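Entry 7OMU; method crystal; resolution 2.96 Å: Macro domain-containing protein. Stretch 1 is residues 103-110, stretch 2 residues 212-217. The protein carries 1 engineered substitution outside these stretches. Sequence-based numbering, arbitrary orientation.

Stretch 1, residues 103-110: KPKDLAIV
Stretch 2 212-217: TFFFLP

The two stretches lie in one chain and meet mainly through apolar side chains. No hydrogen bond crosses between them, and 307 Å² of surface is buried, both sides summed.

Stretch 1 opens with a compact turn and runs into a strand. Lys103 is extended, with phi/psi -109/163. Pro104, Lys105 and Asp106 have helical phi/psi of -58/-32, -70/-22 and -83/-12. The turn is held by Asp106 N to Lys103 O at 3.1 Å and Leu107 N to Pro104 O at 3.3 Å. The side chain of Asp106 is m, with chi2 -46°, which lets Asp106 OD2 accept a hydrogen bond from Lys103 N at 2.9 Å. Lys105 is p, t, t, p and starts away from stretch 2.

Leu107 to Val110 are in a strand that continues later in the chain, with phi/psi -117/152, -141/135, -103/115 and -90/119. Its alternation puts Leu107 and Ile109 toward stretch 2 and Ala108 away. Val110, t, is out of reach.

In stretch 2, Thr212 (-65/-30, p) and Phe213 (-62/-24) belong to a 3-10 segment that begins earlier in the chain. Phe214 follows at -113/25. Phe215 has a positive phi, 61/28, and Phe215 N makes a weak 3.4 Å hydrogen bond to Thr212 O. Leu216 and Pro217 are extended, at -98/154 and -64/154.

For register, the CA of Pro104 is 6.2 Å from the CA of Phe214, and the CA of Ile109 is 8.2 Å from the CA of Phe213.

Phe214 is the centre of the contact and has the largest covered area, 98 Å². Its chi1 is -53° (m) and chi2 -88°. This carries the ring along stretch 1, from Pro104 to Ile109. At its base, Phe214 CB lies 4.1 Å from Pro104 CB. Further out, Phe214 CE1 is 4.0 Å from Leu107 CB, and Phe214 CZ is 3.7 Å from Ile109 CD1. Pro104 O, Leu107 CB and Ile109 CD1 all approach this ring obliquely.

Ile109 is m at chi1, but its chi2 of 148° lies between wells. In this conformation Ile109 CD1 reaches both Phe213 and Phe214, lying 3.6 Å from Phe213 CB and 3.7 Å from Phe214 CZ. Phe213 is m, with chi2 85°, and Ile109 CD1 meets its ring obliquely too.

Leu107 is m, t. Its CB makes the closest approach to Phe214, while CG and both methyls lie farther from that ring.

Pro104, with a C-gamma exo pucker, also touches Leu216: Pro104 CG lies 4.1 Å from Leu216 CD1. Leu216 is m, t. Phe215, m with chi2 -78°, makes no contact with stretch 1.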

# COMPACT_ATOMS: atom_id res chain seq x y z
N LYS A 103 -0.96 -1.61 -15.09
CA LYS A 103 -1.64 -2.62 -14.23
C LYS A 103 -0.61 -3.51 -13.55
O LYS A 103 0.55 -3.56 -13.97
CB LYS A 103 -2.62 -3.47 -15.05
CG LYS A 103 -4.07 -3.01 -15.02
CD LYS A 103 -4.53 -2.26 -16.26
CE LYS A 103 -5.82 -1.50 -16.04
NZ LYS A 103 -5.75 -0.14 -16.62
N PRO A 104 -0.98 -4.24 -12.48
CA PRO A 104 -0.05 -5.16 -11.81
C PRO A 104 0.52 -6.27 -12.72
O PRO A 104 1.65 -6.68 -12.49
CB PRO A 104 -0.91 -5.77 -10.69
CG PRO A 104 -1.97 -4.72 -10.43
CD PRO A 104 -2.28 -4.16 -11.80
N LYS A 105 -0.25 -6.72 -13.72
CA LYS A 105 0.17 -7.77 -14.69
C LYS A 105 1.25 -7.21 -15.63
O LYS A 105 2.00 -8.03 -16.20
CB LYS A 105 -1.04 -8.32 -15.46
CG LYS A 105 -1.64 -7.38 -16.50
CD LYS A 105 -3.05 -7.78 -16.91
CE LYS A 105 -3.62 -6.90 -18.00
NZ LYS A 105 -3.08 -7.26 -19.33
N ASP A 106 1.33 -5.89 -15.79
CA ASP A 106 2.32 -5.20 -16.67
C ASP A 106 3.66 -5.04 -15.96
O ASP A 106 4.64 -4.67 -16.63
CB ASP A 106 1.84 -3.81 -17.11
CG ASP A 106 0.54 -3.79 -17.89
OD1 ASP A 106 0.40 -4.63 -18.82
OD2 ASP A 106 -0.31 -2.94 -17.58
N LEU A 107 3.71 -5.28 -14.64
CA LEU A 107 4.87 -4.92 -13.79
C LEU A 107 5.51 -6.18 -13.19
O LEU A 107 4.79 -7.18 -12.96
CB LEU A 107 4.43 -3.96 -12.69
CG LEU A 107 4.10 -2.54 -13.15
CD1 LEU A 107 3.73 -1.67 -11.96
CD2 LEU A 107 5.26 -1.94 -13.92
N ALA A 108 6.81 -6.08 -12.93
CA ALA A 108 7.64 -7.09 -12.26
C ALA A 108 8.64 -6.38 -11.34
O ALA A 108 9.22 -5.37 -11.76
CB ALA A 108 8.34 -7.94 -13.29
N ILE A 109 8.79 -6.88 -10.11
CA ILE A 109 9.83 -6.42 -9.15
C ILE A 109 10.94 -7.48 -9.16
O ILE A 109 10.66 -8.64 -8.82
CB ILE A 109 9.22 -6.17 -7.76
CG1 ILE A 109 8.22 -5.01 -7.82
CG2 ILE A 109 10.30 -5.90 -6.72
CD1 ILE A 109 7.07 -5.14 -6.85
N VAL A 110 12.13 -7.09 -9.61
CA VAL A 110 13.32 -7.99 -9.73
C VAL A 110 14.07 -7.90 -8.40
O VAL A 110 14.49 -6.79 -8.03
CB VAL A 110 14.21 -7.60 -10.92
CG1 VAL A 110 15.45 -8.50 -11.02
CG2 VAL A 110 13.43 -7.63 -12.23
N THR A 212 0.73 -8.50 -2.66
CA THR A 212 0.94 -7.48 -1.60
C THR A 212 1.97 -6.44 -2.06
O THR A 212 1.85 -5.28 -1.65
CB THR A 212 1.31 -8.11 -0.25
OG1 THR A 212 2.65 -8.60 -0.31
CG2 THR A 212 0.37 -9.23 0.15
N PHE A 213 2.92 -6.84 -2.91
CA PHE A 213 3.94 -5.94 -3.51
C PHE A 213 3.26 -4.87 -4.37
O PHE A 213 3.87 -3.82 -4.55
CB PHE A 213 4.95 -6.71 -4.36
CG PHE A 213 6.05 -7.40 -3.59
CD1 PHE A 213 5.86 -8.65 -3.04
CD2 PHE A 213 7.28 -6.79 -3.43
CE1 PHE A 213 6.87 -9.28 -2.33
CE2 PHE A 213 8.30 -7.42 -2.73
CZ PHE A 213 8.10 -8.67 -2.19
N PHE A 214 2.06 -5.14 -4.87
CA PHE A 214 1.35 -4.30 -5.87
C PHE A 214 0.10 -3.68 -5.24
O PHE A 214 -0.83 -3.31 -5.99
CB PHE A 214 1.07 -5.14 -7.11
CG PHE A 214 2.29 -5.82 -7.67
CD1 PHE A 214 3.11 -5.18 -8.59
CD2 PHE A 214 2.63 -7.10 -7.27
CE1 PHE A 214 4.23 -5.81 -9.11
CE2 PHE A 214 3.76 -7.73 -7.79
CZ PHE A 214 4.56 -7.08 -8.70
N PHE A 215 0.09 -3.54 -3.91
CA PHE A 215 -1.00 -2.93 -3.10
C PHE A 215 -2.30 -3.72 -3.27
O PHE A 215 -3.40 -3.13 -3.13
CB PHE A 215 -1.20 -1.46 -3.48
CG PHE A 215 0.06 -0.63 -3.40
CD1 PHE A 215 0.54 -0.19 -2.17
CD2 PHE A 215 0.77 -0.32 -4.54
CE1 PHE A 215 1.70 0.56 -2.10
CE2 PHE A 215 1.94 0.42 -4.46
CZ PHE A 215 2.40 0.86 -3.24
N LEU A 216 -2.20 -5.02 -3.56
CA LEU A 216 -3.38 -5.92 -3.70
C LEU A 216 -3.55 -6.68 -2.39
O LEU A 216 -2.59 -6.87 -1.64
CB LEU A 216 -3.18 -6.88 -4.88
CG LEU A 216 -3.23 -6.24 -6.27
CD1 LEU A 216 -2.92 -7.27 -7.34
CD2 LEU A 216 -4.58 -5.59 -6.52
N PRO A 217 -4.78 -7.12 -2.07
CA PRO A 217 -5.04 -7.82 -0.82
C PRO A 217 -4.29 -9.16 -0.75
O PRO A 217 -3.97 -9.73 -1.79
CB PRO A 217 -6.56 -8.04 -0.83
CG PRO A 217 -6.93 -8.01 -2.29
CD PRO A 217 -5.99 -6.98 -2.89